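Local coordinates for uncharacterized protein (Neisseria gonorrhoeae, PDB 5V77) that is of unknown function and folds as an all-beta protein of the NGO_1070-like family, with two copies in the assembly, at residues A[11-16]-A[80-85]; A[19-24]-A[32-37]; A[48-53]-A[103-108]. All coordinates share one frame; numbering follows the deposited sequence.

Contact 1 of 3, residues A[11-16]-A[80-85]; sequences KNIFHN and IELYKY
Ile13 lays its CG1 branch across Ile80, with CG1 4.1 Å from Ile80 CB, where strand 9-13 runs antiparallel to strand 75-84 in the single curled antiparallel sheet that makes up this all-beta fold. A chi1 of 65°, between the backbone N and carbonyl carbon, sets this CG1 close to Ile80 O as well, and the two isoleucines meet at a slant on the face they share with Lys11 and Leu82. From the same branch, Ile13 CD1 reaches to 4.4 Å from Leu82 CD2. Beyond the end of the strand, Phe14 adds a contact of its own, its CB lying 3.9 Å from Ile80 CD1 while the ring leads away into an edge-to-face meeting with Phe44. Ile47 of strand 43-58 packs against Ile13, Phe14 and Ile80, which buries this end of the pairing.

The backbones are joined most evenly at Ile13 and Ile80, a hydrogen-bonded pair whose two N-H...O bonds, Ile13 N to Ile80 O and Ile80 N to Ile13 O, both measure 2.9 Å. At Lys11 and Leu82 the grip is lopsided: Leu82 N reaches Lys11 O at 2.7 Å, but the return bond from Lys11 N to Leu82 O is weak, bent to 119° at the hydrogen.

Asn12 and Glu81 form the non-hydrogen-bonded pair between them and turn to the other face. Their side chains run side by side, Asn12 OD1 3.8 Å from Glu81 CG, the amide and carboxylate planes 58° apart. Within 80-85, the carboxylate of Glu81 is held by Tyr83, whose OH donates to OE2 at 2.7 Å.

Contact 2 of 3, residues A[19-24]-A[32-37]; sequences LYEIIF and TLSFTD
Leu19 and Phe35 face each other as a non-hydrogen-bonded pair of the beta hairpin made by strands 17-25 and 30-37. Leu19 CD1 stands over one face of the Phe35 ring, offset toward the rim and 4.1 Å from the centroid, a CH-pi contact, while Leu19 CB lies 3.7 Å from Phe35 CE2. The same methyl also meets Leu33, with CD1 of Leu19 3.7 Å from Leu33 CB. Farther along this apolar face, Ile22 and Leu33 lie side by side and point the same way, Ile22 CG1 4.0 Å from Leu33 CG.

On the other side of the hairpin, Tyr20 swings its ring across the partner strand. A chi1 of 69° sets CG between the backbone N and carbonyl carbon, and Tyr20 CZ comes to 3.5 Å from Ser34 CB, with Thr36 CG2 against the CD1 side of the ring. Beside the ring, a nearly straight bond of 3.0 Å runs from Tyr20 N to Ser34 O. The Ile23-Thr32 pair is closed by two backbone bonds, N to O each way.

Glu21 leans on Ser34, its CG 3.6 Å from Ser34 CB, and water links these two with Thr32. One molecule donates to Glu21 OE2 at 2.8 Å and to Thr32 O, and also bonds Ser34 OG; a second links Ile23 O with Thr32 OG1.

Outward, the Phe35 ring meets Phe14 edge-to-face and packs on Ile77 and Ile80 of strand 75-84. Strand 17-25 is flanked by strand 75-84 and strand 30-37 by strand 43-58, while Ile22 packs on Phe24 of the second subunit.

Contact 3 of 3, residues A[48-53]-A[103-108]; sequences KCSNIL and AETINF
Lys48 N donates to Asn107 O at 2.8 Å in a nearly straight bond (169° at the hydrogen), and Ser50 N reaches Thr105 O, likewise at 2.8 Å. Asn107 N returns a bond to Lys48 O, whereas Thr105 N meets Ser50 O at a longer 3.2 Å. Here the regular antiparallel pairing gives way: Glu104 and Thr105 both face Ser50, forming a classic beta bulge. At the corner beyond it, Glu104 N donates to Asn51 O at 3.0 Å.

Ser50 OG and Thr105 OG1 lie on the Lys48 face of the sheet and share a water, which bonds Ser50 OG at 2.7 Å and Thr105 OG1 at 3.1 Å. The side chains of Asn51 and Glu104 run alongside each other, pointing the same way, and Asn51 ND2 donates to Glu104 OE2 at 3.0 Å, close to its own amide plane but from above the carboxylate plane. Glu104 was modelled in two conformers, so this side-chain bond is tentative.

The opposite face is apolar. Ala103 CB lies 3.7 Å from Cys49 CB and is also touched by Ile52 CD1, while Cys49 SG rests near both CG1 and CD1 of Ile106. Ile91 of strand 89-94 packs on Cys49 and Ile106, and Ile101 of strand 98-103 on Cys49 and Ile52. Strand 30-37 borders strand 43-58 on its other edge, and the corner at Asn51 to Leu53, within strand 43-58, reaches the second subunit, where Ile52 O is hydrogen-bonded to Tyr65 OH and Thr59 OG1 of that chain.

Overall arrangement
All three contacts are antiparallel pairings within one curled sheet, their centres 13 to 15 Å apart. Contact 2 is a local hairpin lying wholly between the two segments of contact 1 in sequence, whereas contacts 1 and 3 alternate along the chain. Contact 2 is one pairing in a ring of strands 17-25, 30-37, 43-58, 98-103, 89-94 and 75-84; contacts 1 and 3 add the short strands 9-13 and 105-109 to 75-84 and 43-58, which already have two other partners each. Aromatic side chains bridge the sites: Phe14 CE2 lies 3.5 Å from Phe35 CD1, and Phe14 CE1 3.6 Å from Phe108 CD1. Contacts 2 and 3 also touch the second subunit.

Contact 1 of 3, residues A[11-16]-A[80-85]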
loop_
_atom_site.group_PDB
_atom_site.type_symbol
_atom_site.label_atom_id
_atom_site.label_comp_id
_atom_site.label_asym_id
_atom_site.label_seq_id
_atom_site.Cartn_x
_atom_site.Cartn_y
_atom_site.Cartn_z
ATOM N N LYS A 11 7.425 21.064 2.499
ATOM C CA LYS A 11 7.057 21.642 1.215
ATOM C C LYS A 11 5.719 21.064 0.771
ATOM O O LYS A 11 5.473 19.871 0.934
ATOM C CB LYS A 11 8.148 21.349 0.180
ATOM C CG LYS A 11 8.012 22.070 -1.137
ATOM C CD LYS A 11 9.300 21.922 -1.941
ATOM C CE LYS A 11 9.129 20.983 -3.127
ATOM N NZ LYS A 11 10.440 20.461 -3.608
ATOM N N ASN A 12 4.855 21.909 0.220
ATOM C CA ASN A 12 3.574 21.453 -0.305
ATOM C C ASN A 12 3.675 21.307 -1.816
ATOM O O ASN A 12 4.094 22.242 -2.506
ATOM C CB ASN A 12 2.447 22.419 0.059
ATOM C CG ASN A 12 2.032 22.303 1.508
ATOM O OD1 ASN A 12 1.581 21.246 1.954
ATOM N ND2 ASN A 12 2.170 23.395 2.252
ATOM N N ILE A 13 3.293 20.138 -2.328
ATOM C CA ILE A 13 3.353 19.859 -3.753
ATOM C C ILE A 13 2.000 19.327 -4.214
ATOM O O ILE A 13 1.136 18.984 -3.408
ATOM C CB ILE A 13 4.474 18.868 -4.109
ATOM C CG1 ILE A 13 4.190 17.488 -3.495
ATOM C CG2 ILE A 13 5.816 19.415 -3.655
ATOM C CD1 ILE A 13 5.089 16.394 -3.994
ATOM N N PHE A 14 1.819 19.303 -5.539
ATOM C CA PHE A 14 0.663 18.664 -6.173
ATOM C C PHE A 14 -0.651 19.248 -5.641
ATOM O O PHE A 14 -1.479 18.555 -5.041
ATOM C CB PHE A 14 0.722 17.142 -5.994
ATOM C CG PHE A 14 1.520 16.445 -7.059
ATOM C CD1 PHE A 14 2.819 16.833 -7.331
ATOM C CD2 PHE A 14 0.976 15.401 -7.787
ATOM C CE1 PHE A 14 3.564 16.208 -8.320
ATOM C CE2 PHE A 14 1.734 14.769 -8.774
ATOM C CZ PHE A 14 3.011 15.175 -9.037
ATOM N N HIS A 15 -0.832 20.549 -5.880
ATOM C CA HIS A 15 -2.050 21.219 -5.442
ATOM C C HIS A 15 -3.237 20.792 -6.297
ATOM O O HIS A 15 -3.136 20.707 -7.526
ATOM C CB HIS A 15 -1.897 22.736 -5.523
ATOM C CG HIS A 15 -1.035 23.328 -4.452
ATOM N ND1 HIS A 15 0.151 22.756 -4.042
ATOM C CD2 HIS A 15 -1.174 24.461 -3.727
ATOM C CE1 HIS A 15 0.696 23.506 -3.100
ATOM N NE2 HIS A 15 -0.091 24.543 -2.888
ATOM N N ASN A 16 -4.361 20.523 -5.634
ATOM C CA ASN A 16 -5.638 20.230 -6.276
ATOM C C ASN A 16 -5.506 19.125 -7.326
ATOM O O ASN A 16 -5.795 19.304 -8.506
ATOM C CB ASN A 16 -6.234 21.518 -6.865
ATOM C CG ASN A 16 -6.444 22.594 -5.802
ATOM O OD1 ASN A 16 -6.600 22.296 -4.613
ATOM N ND2 ASN A 16 -6.440 23.851 -6.223
ATOM N N ILE A 80 -0.139 17.951 -1.041
ATOM C CA ILE A 80 0.621 16.840 -0.475
ATOM C C ILE A 80 1.844 17.415 0.235
ATOM O O ILE A 80 2.606 18.186 -0.359
ATOM C CB ILE A 80 1.025 15.826 -1.564
ATOM C CG1 ILE A 80 -0.243 15.218 -2.170
ATOM C CG2 ILE A 80 1.952 14.728 -0.983
ATOM C CD1 ILE A 80 -0.011 14.327 -3.370
ATOM N N GLU A 81 2.010 17.062 1.509
ATOM C CA GLU A 81 3.142 17.533 2.298
ATOM C C GLU A 81 4.362 16.676 2.002
ATOM O O GLU A 81 4.289 15.448 2.081
ATOM C CB GLU A 81 2.825 17.460 3.789
ATOM C CG GLU A 81 1.538 18.129 4.203
ATOM C CD GLU A 81 1.014 17.575 5.517
ATOM O OE1 GLU A 81 -0.138 17.091 5.545
ATOM O OE2 GLU A 81 1.765 17.599 6.515
ATOM N N LEU A 82 5.483 17.312 1.676
ATOM C CA LEU A 82 6.725 16.599 1.394
ATOM C C LEU A 82 7.781 17.044 2.396
ATOM O O LEU A 82 8.047 18.247 2.530
ATOM C CB LEU A 82 7.196 16.852 -0.041
ATOM C CG LEU A 82 8.572 16.296 -0.443
ATOM C CD1 LEU A 82 8.621 14.782 -0.354
ATOM C CD2 LEU A 82 8.953 16.748 -1.842
ATOM N N TYR A 83 8.355 16.081 3.113
ATOM C CA TYR A 83 9.393 16.322 4.108
ATOM C C TYR A 83 10.685 15.670 3.641
ATOM O O TYR A 83 10.678 14.504 3.233
ATOM C CB TYR A 83 9.006 15.747 5.474
ATOM C CG TYR A 83 7.727 16.299 6.052
ATOM C CD1 TYR A 83 7.752 17.292 7.026
ATOM C CD2 TYR A 83 6.493 15.828 5.628
ATOM C CE1 TYR A 83 6.577 17.799 7.560
ATOM C CE2 TYR A 83 5.315 16.331 6.154
ATOM C CZ TYR A 83 5.363 17.312 7.114
ATOM O OH TYR A 83 4.186 17.800 7.628
ATOM N N LYS A 84 11.797 16.397 3.722
ATOM C CA LYS A 84 13.084 15.841 3.314
ATOM C C LYS A 84 14.006 15.792 4.519
ATOM O O LYS A 84 14.313 16.831 5.110
ATOM C CB LYS A 84 13.715 16.656 2.184
ATOM C CG LYS A 84 14.921 15.972 1.558
ATOM C CD LYS A 84 15.443 16.746 0.355
ATOM C CE LYS A 84 16.448 15.918 -0.435
ATOM N NZ LYS A 84 17.601 15.496 0.404
ATOM N N TYR A 85 14.442 14.589 4.881
ATOM C CA TYR A 85 15.394 14.373 5.961
ATOM C C TYR A 85 16.770 14.066 5.375
ATOM O O TYR A 85 16.962 14.056 4.158
ATOM C CB TYR A 85 14.914 13.246 6.874
ATOM C CG TYR A 85 13.536 13.498 7.431
ATOM C CD1 TYR A 85 13.359 14.272 8.574
ATOM C CD2 TYR A 85 12.413 12.977 6.816
ATOM C CE1 TYR A 85 12.101 14.510 9.085
ATOM C CE2 TYR A 85 11.150 13.211 7.318
ATOM C CZ TYR A 85 11.001 13.978 8.451
ATOM O OH TYR A 85 9.742 14.208 8.952
#

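Contact 2 of 3, residues A[19-24]-A[32-37]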
loop_
_atom_site.group_PDB
_atom_site.type_symbol
_atom_site.label_atom_id
_atom_site.label_comp_id
_atom_site.label_asym_id
_atom_site.label_seq_id
_atom_site.Cartn_x
_atom_site.Cartn_y
_atom_site.Cartn_z
ATOM N N LEU A 19 -5.831 11.527 -6.848
ATOM C CA LEU A 19 -5.097 10.264 -6.833
ATOM C C LEU A 19 -5.984 9.127 -7.330
ATOM O O LEU A 19 -7.084 8.917 -6.809
ATOM C CB LEU A 19 -4.614 9.969 -5.417
ATOM C CG LEU A 19 -3.965 8.597 -5.199
ATOM C CD1 LEU A 19 -2.614 8.581 -5.885
ATOM C CD2 LEU A 19 -3.807 8.371 -3.720
ATOM N N TYR A 20 -5.510 8.376 -8.334
ATOM C CA TYR A 20 -6.319 7.289 -8.868
ATOM C C TYR A 20 -5.650 5.927 -8.790
ATOM O O TYR A 20 -6.307 4.927 -9.099
ATOM C CB TYR A 20 -6.748 7.569 -10.323
ATOM C CG TYR A 20 -5.643 7.545 -11.367
ATOM C CD1 TYR A 20 -4.973 8.709 -11.733
ATOM C CD2 TYR A 20 -5.290 6.358 -12.008
ATOM C CE1 TYR A 20 -3.952 8.682 -12.701
ATOM C CE2 TYR A 20 -4.285 6.317 -12.969
ATOM C CZ TYR A 20 -3.618 7.489 -13.309
ATOM O OH TYR A 20 -2.625 7.458 -14.270
ATOM N N GLU A 21 -4.386 5.841 -8.382
ATOM C CA GLU A 21 -3.793 4.522 -8.208
ATOM C C GLU A 21 -2.516 4.616 -7.390
ATOM O O GLU A 21 -1.846 5.650 -7.342
ATOM C CB GLU A 21 -3.497 3.852 -9.550
ATOM C CG GLU A 21 -2.456 4.582 -10.334
ATOM C CD GLU A 21 -2.133 3.903 -11.632
ATOM O OE1 GLU A 21 -2.919 3.048 -12.071
ATOM O OE2 GLU A 21 -1.085 4.227 -12.222
ATOM N N ILE A 22 -2.173 3.484 -6.787
ATOM C CA ILE A 22 -0.973 3.314 -5.972
ATOM C C ILE A 22 -0.379 1.985 -6.399
ATOM O O ILE A 22 -1.030 0.950 -6.252
ATOM C CB ILE A 22 -1.290 3.298 -4.466
ATOM C CG1 ILE A 22 -1.943 4.623 -4.028
ATOM C CG2 ILE A 22 -0.023 3.029 -3.667
ATOM C CD1 ILE A 22 -2.458 4.576 -2.598
ATOM N N ILE A 23 0.816 2.007 -6.979
ATOM C CA ILE A 23 1.330 0.856 -7.726
ATOM C C ILE A 23 2.713 0.486 -7.214
ATOM O O ILE A 23 3.612 1.326 -7.201
ATOM C CB ILE A 23 1.397 1.169 -9.230
ATOM C CG1 ILE A 23 -0.009 1.519 -9.743
ATOM C CG2 ILE A 23 2.041 0.025 -9.992
ATOM C CD1 ILE A 23 -0.984 0.350 -9.685
ATOM N N PHE A 24 2.907 -0.790 -6.873
ATOM C CA PHE A 24 4.248 -1.290 -6.572
ATOM C C PHE A 24 5.019 -1.561 -7.863
ATOM O O PHE A 24 4.465 -2.118 -8.815
ATOM C CB PHE A 24 4.157 -2.600 -5.771
ATOM C CG PHE A 24 3.881 -2.411 -4.307
ATOM C CD1 PHE A 24 4.923 -2.153 -3.424
ATOM C CD2 PHE A 24 2.595 -2.528 -3.806
ATOM C CE1 PHE A 24 4.677 -1.990 -2.066
ATOM C CE2 PHE A 24 2.343 -2.358 -2.449
ATOM C CZ PHE A 24 3.394 -2.097 -1.580
ATOM N N THR A 32 4.530 4.034 -6.742
ATOM C CA THR A 32 4.214 5.192 -7.572
ATOM C C THR A 32 2.747 5.537 -7.389
ATOM O O THR A 32 1.869 4.666 -7.492
ATOM C CB THR A 32 4.533 4.935 -9.051
ATOM O OG1 THR A 32 5.919 4.581 -9.172
ATOM C CG2 THR A 32 4.275 6.208 -9.904
ATOM N N LEU A 33 2.495 6.803 -7.100
ATOM C CA LEU A 33 1.152 7.342 -6.967
ATOM C C LEU A 33 0.865 8.162 -8.213
ATOM O O LEU A 33 1.684 9.001 -8.586
ATOM C CB LEU A 33 1.048 8.216 -5.714
ATOM C CG LEU A 33 0.822 7.522 -4.368
ATOM C CD1 LEU A 33 1.971 6.574 -4.037
ATOM C CD2 LEU A 33 0.685 8.561 -3.257
ATOM N N SER A 34 -0.275 7.914 -8.869
ATOM C CA SER A 34 -0.587 8.623 -10.105
ATOM C C SER A 34 -1.829 9.479 -9.933
ATOM O O SER A 34 -2.767 9.093 -9.227
ATOM C CB SER A 34 -0.780 7.662 -11.272
ATOM O OG SER A 34 0.445 6.991 -11.531
ATOM N N PHE A 35 -1.835 10.619 -10.638
ATOM C CA PHE A 35 -2.798 11.684 -10.400
ATOM C C PHE A 35 -3.344 12.226 -11.709
ATOM O O PHE A 35 -2.633 12.288 -12.715
ATOM C CB PHE A 35 -2.162 12.858 -9.645
ATOM C CG PHE A 35 -1.548 12.475 -8.327
ATOM C CD1 PHE A 35 -0.244 11.985 -8.274
ATOM C CD2 PHE A 35 -2.271 12.616 -7.143
ATOM C CE1 PHE A 35 0.340 11.631 -7.049
ATOM C CE2 PHE A 35 -1.703 12.274 -5.920
ATOM C CZ PHE A 35 -0.400 11.778 -5.867
ATOM N N THR A 36 -4.609 12.643 -11.673
ATOM C CA THR A 36 -5.210 13.507 -12.685
ATOM C C THR A 36 -5.380 14.912 -12.121
ATOM O O THR A 36 -5.283 15.141 -10.911
ATOM C CB THR A 36 -6.579 12.975 -13.141
ATOM O OG1 THR A 36 -7.462 12.906 -12.007
ATOM C CG2 THR A 36 -6.443 11.592 -13.775
ATOM N N ASP A 37 -5.635 15.863 -13.022
ATOM C CA ASP A 37 -6.019 17.204 -12.614
ATOM C C ASP A 37 -7.504 17.213 -12.262
ATOM O O ASP A 37 -8.244 16.270 -12.557
ATOM C CB ASP A 37 -5.716 18.222 -13.718
ATOM C CG ASP A 37 -6.663 18.111 -14.904
ATOM O OD1 ASP A 37 -7.810 18.596 -14.804
ATOM O OD2 ASP A 37 -6.257 17.563 -15.952
HETATM O O HOH W 1 0.988 4.702 -10.407
HETATM O O HOH W 2 5.751 1.934 -9.042
#

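Contact 3 of 3, residues A[48-53]-A[103-108]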
loop_
_atom_site.group_PDB
_atom_site.type_symbol
_atom_site.label_atom_id
_atom_site.label_comp_id
_atom_site.label_asym_id
_atom_site.label_seq_id
_atom_site.Cartn_x
_atom_site.Cartn_y
_atom_site.Cartn_z
ATOM N N LYS A 48 6.945 9.304 -7.253
ATOM C CA LYS A 48 7.648 8.022 -7.213
ATOM C C LYS A 48 8.449 7.933 -5.918
ATOM O O LYS A 48 9.328 8.770 -5.667
ATOM C CB LYS A 48 8.570 7.890 -8.423
ATOM C CG LYS A 48 9.377 6.567 -8.476
ATOM C CD LYS A 48 10.328 6.607 -9.680
ATOM C CE LYS A 48 11.318 5.454 -9.687
ATOM N NZ LYS A 48 12.175 5.485 -10.926
ATOM N N CYS A 49 8.151 6.925 -5.106
ATOM C CA CYS A 49 8.789 6.734 -3.802
ATOM C C CYS A 49 9.708 5.528 -3.946
ATOM O O CYS A 49 9.231 4.396 -4.008
ATOM C CB CYS A 49 7.736 6.520 -2.725
ATOM S SG CYS A 49 6.524 7.914 -2.634
ATOM N N SER A 50 11.021 5.757 -4.032
ATOM C CA SER A 50 11.968 4.678 -4.317
ATOM C C SER A 50 12.656 4.187 -3.046
ATOM O O SER A 50 13.162 4.993 -2.253
ATOM C CB SER A 50 13.035 5.127 -5.322
ATOM O OG SER A 50 12.417 5.526 -6.530
ATOM N N ASN A 51 12.713 2.855 -2.895
ATOM C CA ASN A 51 13.277 2.181 -1.727
ATOM C C ASN A 51 12.419 2.497 -0.514
ATOM O O ASN A 51 12.777 3.306 0.350
ATOM C CB ASN A 51 14.758 2.555 -1.531
ATOM C CG ASN A 51 15.615 2.021 -2.646
ATOM O OD1 ASN A 51 15.156 1.179 -3.428
ATOM N ND2 ASN A 51 16.846 2.509 -2.755
ATOM N N ILE A 52 11.264 1.837 -0.458
ATOM C CA ILE A 52 10.255 2.128 0.547
ATOM C C ILE A 52 10.755 1.772 1.932
ATOM O O ILE A 52 11.320 0.690 2.158
ATOM C CB ILE A 52 8.974 1.346 0.228
ATOM C CG1 ILE A 52 8.425 1.820 -1.110
ATOM C CG2 ILE A 52 7.940 1.513 1.353
ATOM C CD1 ILE A 52 7.959 3.219 -1.100
ATOM N N LEU A 53 10.524 2.677 2.877
ATOM C CA LEU A 53 10.754 2.413 4.286
ATOM C C LEU A 53 9.458 2.029 4.973
ATOM O O LEU A 53 9.376 0.955 5.566
ATOM C CB LEU A 53 11.392 3.631 4.971
ATOM C CG LEU A 53 12.690 4.039 4.269
ATOM C CD1 LEU A 53 13.223 5.332 4.839
ATOM C CD2 LEU A 53 13.718 2.934 4.378
ATOM N N ALA A 103 10.464 6.927 2.093
ATOM C CA ALA A 103 11.259 6.226 1.087
ATOM C C ALA A 103 12.599 6.938 0.963
ATOM O O ALA A 103 12.706 8.133 1.259
ATOM C CB ALA A 103 10.539 6.191 -0.268
ATOM N N GLU A 104 13.622 6.194 0.524
ATOM C CA GLU A 104 14.955 6.789 0.446
ATOM C C GLU A 104 14.965 8.006 -0.473
ATOM O O GLU A 104 15.611 9.014 -0.157
ATOM C CB GLU A 104 15.981 5.757 -0.016
ATOM C CG GLU A 104 17.420 6.257 -0.061
ATOM C CD GLU A 104 18.408 5.110 -0.150
ATOM O OE1 GLU A 104 19.627 5.323 0.082
ATOM O OE2 GLU A 104 17.945 3.981 -0.439
ATOM N N THR A 105 14.264 7.941 -1.606
ATOM C CA THR A 105 14.148 9.088 -2.495
ATOM C C THR A 105 12.700 9.236 -2.910
ATOM O O THR A 105 11.987 8.244 -3.078
ATOM C CB THR A 105 15.041 8.962 -3.746
ATOM O OG1 THR A 105 14.549 7.917 -4.578
ATOM C CG2 THR A 105 16.460 8.621 -3.366
ATOM N N ILE A 106 12.253 10.477 -3.033
ATOM C CA ILE A 106 10.913 10.759 -3.540
ATOM C C ILE A 106 11.080 11.801 -4.627
ATOM O O ILE A 106 11.692 12.851 -4.390
ATOM C CB ILE A 106 9.949 11.242 -2.443
ATOM C CG1 ILE A 106 9.746 10.130 -1.403
ATOM C CG2 ILE A 106 8.598 11.643 -3.068
ATOM C CD1 ILE A 106 8.746 10.453 -0.288
ATOM N N ASN A 107 10.624 11.482 -5.834
ATOM C CA ASN A 107 10.694 12.384 -6.976
ATOM C C ASN A 107 9.313 12.476 -7.599
ATOM O O ASN A 107 8.431 11.671 -7.302
ATOM C CB ASN A 107 11.702 11.903 -8.027
ATOM C CG ASN A 107 13.115 11.889 -7.509
ATOM O OD1 ASN A 107 13.712 10.828 -7.347
ATOM N ND2 ASN A 107 13.663 13.070 -7.245
ATOM N N PHE A 108 9.134 13.451 -8.487
ATOM C CA PHE A 108 7.807 13.616 -9.063
ATOM C C PHE A 108 7.890 14.396 -10.369
ATOM O O PHE A 108 8.848 15.134 -10.618
ATOM C CB PHE A 108 6.866 14.304 -8.066
ATOM C CG PHE A 108 7.403 15.591 -7.499
ATOM C CD1 PHE A 108 7.158 16.801 -8.135
ATOM C CD2 PHE A 108 8.133 15.600 -6.317
ATOM C CE1 PHE A 108 7.644 17.993 -7.617
ATOM C CE2 PHE A 108 8.627 16.795 -5.797
ATOM C CZ PHE A 108 8.375 17.993 -6.449
HETATM O O HOH W 3 12.082 8.222 -6.468
#